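Local coordinates for protein farnesyltransferase, putative (Trypanosoma cruzi, PDB 3WCA) that probably condenses two molecules of farnesyl diphosphate into squalene, a magnesium- and NAD(P)H-dependent step on the way to lanosterol, at residues Phe30-Asp33 against Ile34-Ala37; Glu321-Ala324 against Thr325-Met328; Asn355-Ile358 against Arg359-Ser363. The protein carries 1 engineered substitution. One frame throughout, in Å; residues are numbered along the deposited sequence.

Contact 1. Residues Phe30-Asp33 against Ile34-Ala37; sequences FCYD and ILQA
Phe30 and Ile34 meet one helical turn apart, their side chains side by side and pointing the same way. The isoleucine lies over one face of the phenyl ring, with its branch carbon CB 4.0 Å from Phe30 CE2 and its CD1 methyl 4.0 Å from Phe30 CZ. CG of Phe30 stands opposite its own nitrogen (chi1 168°), which swings the ring forward along the helix until its face meets Ile34. The second pair, Tyr32 and Leu35, is looser: the leucine methyl CD2 approaches the tyrosine ring obliquely, 4.2 Å from Tyr32 CD1.

Beneath these side chains runs ordinary i to i+4 helix bonding. Ile34 N reaches Phe30 O at 2.6 Å, and Leu35 N follows to Cys31 O at 2.8 Å. The bond from Gln36 N to Tyr32 O is longer, and that from Ala37 N to Asp33 O is weak at 3.3 Å. Tyr32 O has a further partner, a water that donates to it at 3.2 Å and reaches only weakly to Gln36 OE1, a loose link between the exposed glutamine and the turn before it.

The phenol of Tyr32 is fixed from outside by a hydrogen bond to Asp55, and the Phe30 ring stacks with His116 of helix 115-122. Helix 26-38 rests on helix 51-72 through Cys31, Tyr32, Ile34 and Leu35, while Phe30, Ile34 and Ala37 touch helix 105-112 and Leu35 also meets helix 40-45.

Contact 2. Residues Glu321-Ala324 against Thr325-Met328; sequences ELQA and TLQM
Thr325 turns back onto Glu321, whose backbone O accepts two bonds, from Thr325 N at 3.3 Å and from the hydroxyl OG1 at 2.9 Å. The amide comes in the carbonyl plane, whereas the hydroxyl stands well above it. Setting OG1 beside the threonine's own nitrogen (chi1 -60°) is what brings the hydroxyl over that carbonyl. Together with Ala324 and Leu326, Thr325 has the most surface buried in this first turn of helix 322-338. Ala324 is held at both backbone ends: its carbonyl O takes Met328 N at 3.0 Å, while its N-H goes to the side chain of Glu321.

On another flank Leu326 crosses Leu322 obliquely, its CG 3.8 Å from Leu322 CD1, and its amide N-H binds Leu322 O at 2.8 Å, almost in line with the carbonyl. From outside, Phe277, Ala281 and Val285 of helix 274-294 cover Thr325, and Val265 of helix 261-269 meets Leu326.

Ahead of all this stands the carboxylate of Glu321. It receives Ala324 N on OE1 at 2.8 Å and Gln323 N on OE2, also at 2.8 Å, both from above its plane. With one oxygen for each of two amides that precede the regular helical bonding, the arrangement is an N-cap made by a glutamate side chain at the start of an alpha-helix.

Contact 3. Residues Asn355-Ile358 against Arg359-Ser363; sequences NDAI and RAMES
Ile358 O receives Glu362 N at 2.9 Å with an N-H···O angle of 177°, almost perfectly straight, and this bond joins two successive turns of helix 347-362. The two side chains follow their backbones, lying side by side and pointing the same way. The methyl CG2 of Ile358 comes 3.8 Å from the carboxylate carbon CD of Glu362, so a methyl flanks the charged group at its carbon. Ile358 places CG2 opposite its own nitrogen, leaning toward the following turn, and the extended chain of Glu362 lies alongside it.

The neighbouring backbone bonds continue the ladder, with Ala360 N on Asp356 O at 2.9 Å and Met361 N on Ala357 O at 3.0 Å. Met361 runs along the helix surface, and its terminal methyl CE lies 3.8 Å from Ala357 CB. The pair belongs to the inward side, where Val261 touches both residues; Thr333 of helix 322-338 meets Ile358 and Met361 alike.

On the outer side Arg359 folds back over the preceding turn, its chain bent at chi3 (-68°), and its NH1 is 3.7 Å from Asn355 CB. Asp356 approaches obliquely, its carboxylate plane turned 77° from the guanidinium, and OD1 stays 3.7 Å from Arg359 NH1. This salt bridge is long.

The chemistry thus divides round the helix: apolar contact faces the protein, whereas the charged ends lie on the outer, more exposed side, with Glu362 also touching Lys330 of helix 322-338. Arg359 and Glu362 touch crystal neighbours too, and their conformations should be read with that in mind. A salt bridge so long and so steeply turned probably adds mainly diffuse electrostatic attraction, leaving the backbone bonds to hold the turns together.

Contacts 2 and 3 lie on the same side of the chain's centre, their own centres 13 Å apart on helices 322-338 and 347-362, which follow each other in sequence. They touch where Leu326 CD1 packs 3.8 Å from Met361 O, and Val265 of helix 261-269 meets both Leu326 and Met361. Contact 1 stands apart: its centre is 30 Å from that of contact 2 and 38 Å from that of contact 3, across the chain's centre from the latter. It is also nearer the bound thiodiphosphate substrate analogue, about 7 Å from the Leu35 side chain, against about 12 Å from that of Thr325 in contact 2. The magnesium ligand Asp68 lies about 12 Å from Leu35, between side chains.

Contact 1. Residues Phe30-Asp33 against Ile34-Ala37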
ATOM      1  N   PHE A  30      -7.622  -4.707 -22.200  1.00 46.32           N
ATOM      2  CA  PHE A  30      -8.702  -4.441 -21.268  1.00 43.01           C
ATOM      3  C   PHE A  30      -8.085  -4.307 -19.883  1.00 42.64           C
ATOM      4  O   PHE A  30      -8.406  -3.388 -19.125  1.00 43.78           O
ATOM      5  CB  PHE A  30      -9.705  -5.591 -21.255  1.00 42.56           C
ATOM      6  CG  PHE A  30     -10.693  -5.512 -20.121  1.00 43.07           C
ATOM      7  CD1 PHE A  30     -11.871  -4.787 -20.256  1.00 42.62           C
ATOM      8  CD2 PHE A  30     -10.420  -6.128 -18.902  1.00 41.46           C
ATOM      9  CE1 PHE A  30     -12.761  -4.678 -19.195  1.00 42.03           C
ATOM     10  CE2 PHE A  30     -11.302  -6.023 -17.833  1.00 41.45           C
ATOM     11  CZ  PHE A  30     -12.472  -5.300 -17.976  1.00 42.01           C
ATOM     12  N   CYS A  31      -7.203  -5.244 -19.555  1.00 41.39           N
ATOM     13  CA  CYS A  31      -6.529  -5.240 -18.264  1.00 40.69           C
ATOM     14  C   CYS A  31      -5.895  -3.882 -17.975  1.00 39.70           C
ATOM     15  O   CYS A  31      -6.132  -3.287 -16.925  1.00 39.50           O
ATOM     16  CB  CYS A  31      -5.456  -6.329 -18.228  1.00 40.76           C
ATOM     17  SG  CYS A  31      -6.099  -8.004 -18.014  1.00 43.65           S
ATOM     18  N   TYR A  32      -5.090  -3.398 -18.913  1.00 39.74           N
ATOM     19  CA  TYR A  32      -4.430  -2.114 -18.748  1.00 39.94           C
ATOM     20  C   TYR A  32      -5.441  -0.981 -18.747  1.00 41.83           C
ATOM     21  O   TYR A  32      -5.216   0.055 -18.124  1.00 42.77           O
ATOM     22  CB  TYR A  32      -3.391  -1.908 -19.852  1.00 37.86           C
ATOM     23  CG  TYR A  32      -2.090  -2.643 -19.609  1.00 36.47           C
ATOM     24  CD1 TYR A  32      -1.230  -2.260 -18.578  1.00 32.57           C
ATOM     25  CD2 TYR A  32      -1.720  -3.726 -20.403  1.00 35.10           C
ATOM     26  CE1 TYR A  32      -0.034  -2.937 -18.344  1.00 31.65           C
ATOM     27  CE2 TYR A  32      -0.523  -4.408 -20.178  1.00 33.27           C
ATOM     28  CZ  TYR A  32       0.313  -4.011 -19.148  1.00 29.55           C
ATOM     29  OH  TYR A  32       1.491  -4.688 -18.931  1.00 30.37           O
ATOM     30  N   ASP A  33      -6.558  -1.180 -19.439  1.00 44.01           N
ATOM     31  CA  ASP A  33      -7.607  -0.168 -19.491  1.00 46.35           C
ATOM     32  C   ASP A  33      -8.379  -0.119 -18.183  1.00 45.91           C
ATOM     33  O   ASP A  33      -8.722   0.956 -17.694  1.00 46.92           O
ATOM     34  CB  ASP A  33      -8.575  -0.459 -20.635  1.00 51.42           C
ATOM     35  CG  ASP A  33      -8.190   0.242 -21.918  1.00 56.26           C
ATOM     36  OD1 ASP A  33      -6.983   0.267 -22.252  1.00 58.18           O
ATOM     37  OD2 ASP A  33      -9.102   0.760 -22.600  1.00 60.66           O
ATOM     38  N   ILE A  34      -8.658  -1.282 -17.608  1.00 43.89           N
ATOM     39  CA  ILE A  34      -9.400  -1.298 -16.364  1.00 41.61           C
ATOM     40  C   ILE A  34      -8.465  -0.802 -15.268  1.00 41.10           C
ATOM     41  O   ILE A  34      -8.882  -0.102 -14.354  1.00 40.53           O
ATOM     42  CB  ILE A  34      -9.951  -2.723 -16.057  1.00 40.46           C
ATOM     43  CG1 ILE A  34     -11.110  -2.624 -15.068  1.00 42.15           C
ATOM     44  CG2 ILE A  34      -8.868  -3.617 -15.512  1.00 40.61           C
ATOM     45  CD1 ILE A  34     -12.368  -2.015 -15.674  1.00 39.03           C
ATOM     46  N   LEU A  35      -7.187  -1.145 -15.385  1.00 40.32           N
ATOM     47  CA  LEU A  35      -6.185  -0.720 -14.418  1.00 41.18           C
ATOM     48  C   LEU A  35      -6.167   0.802 -14.318  1.00 43.69           C
ATOM     49  O   LEU A  35      -6.141   1.370 -13.230  1.00 44.47           O
ATOM     50  CB  LEU A  35      -4.806  -1.206 -14.855  1.00 41.11           C
ATOM     51  CG  LEU A  35      -3.631  -0.621 -14.078  1.00 41.77           C
ATOM     52  CD1 LEU A  35      -3.705  -1.094 -12.650  1.00 43.26           C
ATOM     53  CD2 LEU A  35      -2.321  -1.037 -14.710  1.00 41.48           C
ATOM     54  N   GLN A  36      -6.176   1.455 -15.471  1.00 44.40           N
ATOM     55  CA  GLN A  36      -6.155   2.908 -15.532  1.00 47.70           C
ATOM     56  C   GLN A  36      -7.383   3.559 -14.902  1.00 47.48           C
ATOM     57  O   GLN A  36      -7.296   4.650 -14.339  1.00 46.68           O
ATOM     58  CB  GLN A  36      -6.018   3.342 -16.991  1.00 50.22           C
ATOM     59  CG  GLN A  36      -6.466   4.757 -17.288  1.00 56.98           C
ATOM     60  CD  GLN A  36      -6.089   5.173 -18.691  1.00 61.42           C
ATOM     61  OE1 GLN A  36      -4.918   5.452 -18.973  1.00 63.14           O
ATOM     62  NE2 GLN A  36      -7.072   5.195 -19.591  1.00 63.16           N
ATOM     63  N   ALA A  37      -8.524   2.885 -14.996  1.00 47.02           N
ATOM     64  CA  ALA A  37      -9.764   3.409 -14.446  1.00 47.73           C
ATOM     65  C   ALA A  37      -9.885   3.096 -12.963  1.00 48.14           C
ATOM     66  O   ALA A  37     -10.310   3.932 -12.170  1.00 47.76           O
ATOM     67  CB  ALA A  37     -10.950   2.819 -15.201  1.00 47.49           C
TER
HETATM   68  O   HOH W   1      -3.338   2.356 -19.210  1.00 58.25           O

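Contact 2. Residues Glu321-Ala324 against Thr325-Met328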
ATOM      1  N   GLU A 321      17.405   6.213  -9.961  1.00 38.34           N
ATOM      2  CA  GLU A 321      18.590   5.575  -9.404  1.00 39.99           C
ATOM      3  C   GLU A 321      18.674   5.886  -7.908  1.00 39.06           C
ATOM      4  O   GLU A 321      18.125   6.879  -7.443  1.00 36.72           O
ATOM      5  CB  GLU A 321      19.853   6.058 -10.138  1.00 42.04           C
ATOM      6  CG  GLU A 321      20.182   7.521  -9.927  1.00 47.14           C
ATOM      7  CD  GLU A 321      21.139   7.746  -8.770  1.00 50.80           C
ATOM      8  OE1 GLU A 321      21.308   8.918  -8.372  1.00 55.20           O
ATOM      9  OE2 GLU A 321      21.734   6.762  -8.266  1.00 50.71           O
ATOM     10  N   LEU A 322      19.373   5.023  -7.177  1.00 38.26           N
ATOM     11  CA  LEU A 322      19.535   5.114  -5.738  1.00 39.56           C
ATOM     12  C   LEU A 322      19.906   6.459  -5.124  1.00 40.39           C
ATOM     13  O   LEU A 322      19.174   6.979  -4.276  1.00 40.67           O
ATOM     14  CB  LEU A 322      20.549   4.062  -5.277  1.00 40.85           C
ATOM     15  CG  LEU A 322      20.698   3.910  -3.763  1.00 40.84           C
ATOM     16  CD1 LEU A 322      19.359   3.532  -3.170  1.00 38.00           C
ATOM     17  CD2 LEU A 322      21.748   2.850  -3.443  1.00 40.54           C
ATOM     18  N   GLN A 323      21.043   7.013  -5.528  1.00 40.37           N
ATOM     19  CA  GLN A 323      21.505   8.277  -4.965  1.00 40.69           C
ATOM     20  C   GLN A 323      20.473   9.390  -4.933  1.00 38.91           C
ATOM     21  O   GLN A 323      20.232   9.977  -3.883  1.00 40.54           O
ATOM     22  CB  GLN A 323      22.766   8.757  -5.691  1.00 42.99           C
ATOM     23  CG  GLN A 323      23.967   7.851  -5.457  1.00 43.96           C
ATOM     24  CD  GLN A 323      24.060   7.391  -4.014  1.00 46.95           C
ATOM     25  OE1 GLN A 323      24.000   8.201  -3.084  1.00 44.59           O
ATOM     26  NE2 GLN A 323      24.209   6.081  -3.818  1.00 46.77           N
ATOM     27  N   ALA A 324      19.861   9.684  -6.071  1.00 36.39           N
ATOM     28  CA  ALA A 324      18.858  10.739  -6.126  1.00 35.88           C
ATOM     29  C   ALA A 324      17.652  10.407  -5.230  1.00 35.25           C
ATOM     30  O   ALA A 324      17.080  11.281  -4.577  1.00 36.07           O
ATOM     31  CB  ALA A 324      18.404  10.949  -7.567  1.00 32.57           C
ATOM     32  N   THR A 325      17.281   9.136  -5.203  1.00 34.35           N
ATOM     33  CA  THR A 325      16.159   8.676  -4.404  1.00 33.61           C
ATOM     34  C   THR A 325      16.447   8.852  -2.929  1.00 34.52           C
ATOM     35  O   THR A 325      15.579   9.269  -2.168  1.00 35.95           O
ATOM     36  CB  THR A 325      15.874   7.206  -4.696  1.00 32.79           C
ATOM     37  OG1 THR A 325      15.563   7.073  -6.085  1.00 30.92           O
ATOM     38  CG2 THR A 325      14.707   6.699  -3.857  1.00 31.06           C
ATOM     39  N   LEU A 326      17.670   8.527  -2.528  1.00 35.88           N
ATOM     40  CA  LEU A 326      18.073   8.674  -1.141  1.00 37.72           C
ATOM     41  C   LEU A 326      18.031  10.135  -0.743  1.00 39.06           C
ATOM     42  O   LEU A 326      17.560  10.467   0.351  1.00 38.66           O
ATOM     43  CB  LEU A 326      19.489   8.146  -0.916  1.00 41.41           C
ATOM     44  CG  LEU A 326      19.692   6.636  -0.940  1.00 42.17           C
ATOM     45  CD1 LEU A 326      21.171   6.330  -0.735  1.00 43.90           C
ATOM     46  CD2 LEU A 326      18.844   5.988   0.150  1.00 43.44           C
ATOM     47  N   GLN A 327      18.521  11.016  -1.613  1.00 37.63           N
ATOM     48  CA  GLN A 327      18.489  12.419  -1.256  1.00 39.09           C
ATOM     49  C   GLN A 327      17.065  12.976  -1.173  1.00 38.08           C
ATOM     50  O   GLN A 327      16.776  13.788  -0.289  1.00 39.09           O
ATOM     51  CB  GLN A 327      19.391  13.253  -2.181  1.00 43.41           C
ATOM     52  CG  GLN A 327      19.253  13.029  -3.668  1.00 50.08           C
ATOM     53  CD  GLN A 327      20.485  13.517  -4.433  1.00 53.77           C
ATOM     54  OE1 GLN A 327      21.554  12.890  -4.385  1.00 54.21           O
ATOM     55  NE2 GLN A 327      20.344  14.646  -5.126  1.00 52.61           N
ATOM     56  N   MET A 328      16.161  12.546  -2.052  1.00 36.00           N
ATOM     57  CA  MET A 328      14.786  13.038  -1.954  1.00 34.44           C
ATOM     58  C   MET A 328      14.125  12.526  -0.666  1.00 32.06           C
ATOM     59  O   MET A 328      13.347  13.241  -0.044  1.00 29.79           O
ATOM     60  CB  MET A 328      13.955  12.622  -3.166  1.00 36.58           C
ATOM     61  CG  MET A 328      14.249  13.446  -4.411  1.00 37.84           C
ATOM     62  SD  MET A 328      13.067  13.131  -5.733  1.00 41.31           S
ATOM     63  CE  MET A 328      13.721  11.599  -6.357  1.00 38.99           C
TER

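Contact 3. Residues Asn355-Ile358 against Arg359-Ser363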
ATOM      1  N   ASN A 355      16.377  10.089  12.998  1.00 42.10           N
ATOM      2  CA  ASN A 355      17.811   9.812  12.961  1.00 42.81           C
ATOM      3  C   ASN A 355      18.106   8.420  12.428  1.00 41.76           C
ATOM      4  O   ASN A 355      19.086   8.233  11.712  1.00 41.66           O
ATOM      5  CB  ASN A 355      18.440   9.999  14.346  1.00 45.59           C
ATOM      6  CG  ASN A 355      18.540  11.462  14.744  1.00 50.41           C
ATOM      7  OD1 ASN A 355      19.100  12.275  14.010  1.00 54.25           O
ATOM      8  ND2 ASN A 355      18.000  11.804  15.909  1.00 52.92           N
ATOM      9  N   ASP A 356      17.272   7.441  12.779  1.00 41.16           N
ATOM     10  CA  ASP A 356      17.463   6.085  12.267  1.00 41.81           C
ATOM     11  C   ASP A 356      17.290   6.077  10.752  1.00 42.33           C
ATOM     12  O   ASP A 356      18.054   5.432  10.040  1.00 41.25           O
ATOM     13  CB  ASP A 356      16.448   5.113  12.860  1.00 44.98           C
ATOM     14  CG  ASP A 356      16.838   4.639  14.225  1.00 48.58           C
ATOM     15  OD1 ASP A 356      18.057   4.487  14.454  1.00 51.32           O
ATOM     16  OD2 ASP A 356      15.933   4.407  15.058  1.00 49.43           O
ATOM     17  N   ALA A 357      16.271   6.792  10.275  1.00 39.99           N
ATOM     18  CA  ALA A 357      15.980   6.871   8.850  1.00 42.03           C
ATOM     19  C   ALA A 357      17.111   7.561   8.088  1.00 40.87           C
ATOM     20  O   ALA A 357      17.634   7.025   7.121  1.00 40.07           O
ATOM     21  CB  ALA A 357      14.661   7.624   8.628  1.00 40.08           C
ATOM     22  N   ILE A 358      17.476   8.757   8.532  1.00 43.49           N
ATOM     23  CA  ILE A 358      18.540   9.519   7.896  1.00 45.02           C
ATOM     24  C   ILE A 358      19.855   8.761   7.976  1.00 46.29           C
ATOM     25  O   ILE A 358      20.662   8.782   7.051  1.00 47.63           O
ATOM     26  CB  ILE A 358      18.691  10.897   8.573  1.00 45.91           C
ATOM     27  CG1 ILE A 358      17.417  11.711   8.340  1.00 45.50           C
ATOM     28  CG2 ILE A 358      19.914  11.632   8.031  1.00 44.96           C
ATOM     29  CD1 ILE A 358      17.428  13.055   9.004  1.00 50.10           C
ATOM     30  N   ARG A 359      20.061   8.078   9.089  1.00 47.88           N
ATOM     31  CA  ARG A 359      21.281   7.319   9.277  1.00 49.68           C
ATOM     32  C   ARG A 359      21.331   6.208   8.242  1.00 48.36           C
ATOM     33  O   ARG A 359      22.358   5.982   7.606  1.00 49.61           O
ATOM     34  CB  ARG A 359      21.314   6.745  10.693  1.00 54.00           C
ATOM     35  CG  ARG A 359      22.589   6.027  11.052  1.00 60.03           C
ATOM     36  CD  ARG A 359      22.668   5.797  12.554  1.00 64.86           C
ATOM     37  NE  ARG A 359      22.835   7.046  13.297  1.00 68.34           N
ATOM     38  CZ  ARG A 359      21.882   7.626  14.021  1.00 69.14           C
ATOM     39  NH1 ARG A 359      20.679   7.070  14.109  1.00 68.04           N
ATOM     40  NH2 ARG A 359      22.134   8.763  14.661  1.00 69.97           N
ATOM     41  N   ALA A 360      20.204   5.528   8.065  1.00 46.93           N
ATOM     42  CA  ALA A 360      20.102   4.437   7.112  1.00 44.05           C
ATOM     43  C   ALA A 360      20.358   4.938   5.696  1.00 43.62           C
ATOM     44  O   ALA A 360      20.901   4.221   4.863  1.00 41.55           O
ATOM     45  CB  ALA A 360      18.723   3.803   7.206  1.00 44.61           C
ATOM     46  N   MET A 361      19.957   6.175   5.430  1.00 44.93           N
ATOM     47  CA  MET A 361      20.150   6.787   4.119  1.00 45.44           C
ATOM     48  C   MET A 361      21.625   7.113   3.888  1.00 48.02           C
ATOM     49  O   MET A 361      22.207   6.701   2.880  1.00 47.29           O
ATOM     50  CB  MET A 361      19.314   8.064   4.013  1.00 44.83           C
ATOM     51  CG  MET A 361      17.823   7.822   3.812  1.00 44.15           C
ATOM     52  SD  MET A 361      16.794   9.216   4.312  1.00 44.38           S
ATOM     53  CE  MET A 361      15.388   8.358   5.013  1.00 41.40           C
ATOM     54  N   GLU A 362      22.224   7.855   4.819  1.00 49.79           N
ATOM     55  CA  GLU A 362      23.630   8.231   4.708  1.00 52.67           C
ATOM     56  C   GLU A 362      24.471   6.961   4.659  1.00 53.64           C
ATOM     57  O   GLU A 362      25.587   6.955   4.145  1.00 54.14           O
ATOM     58  CB  GLU A 362      24.044   9.113   5.897  1.00 53.32           C
ATOM     59  CG  GLU A 362      23.202  10.383   6.027  1.00 57.34           C
ATOM     60  CD  GLU A 362      23.644  11.306   7.160  1.00 58.96           C
ATOM     61  OE1 GLU A 362      23.882  10.817   8.287  1.00 60.31           O
ATOM     62  OE2 GLU A 362      23.733  12.533   6.923  1.00 58.31           O
ATOM     63  N   SER A 363      23.909   5.877   5.181  1.00 55.24           N
ATOM     64  CA  SER A 363      24.583   4.585   5.200  1.00 55.81           C
ATOM     65  C   SER A 363      24.821   4.058   3.783  1.00 56.57           C
ATOM     66  O   SER A 363      25.553   3.089   3.590  1.00 58.61           O
ATOM     67  CB  SER A 363      23.745   3.585   6.004  1.00 56.97           C
ATOM     68  OG  SER A 363      24.294   2.279   5.956  1.00 60.27           O
TER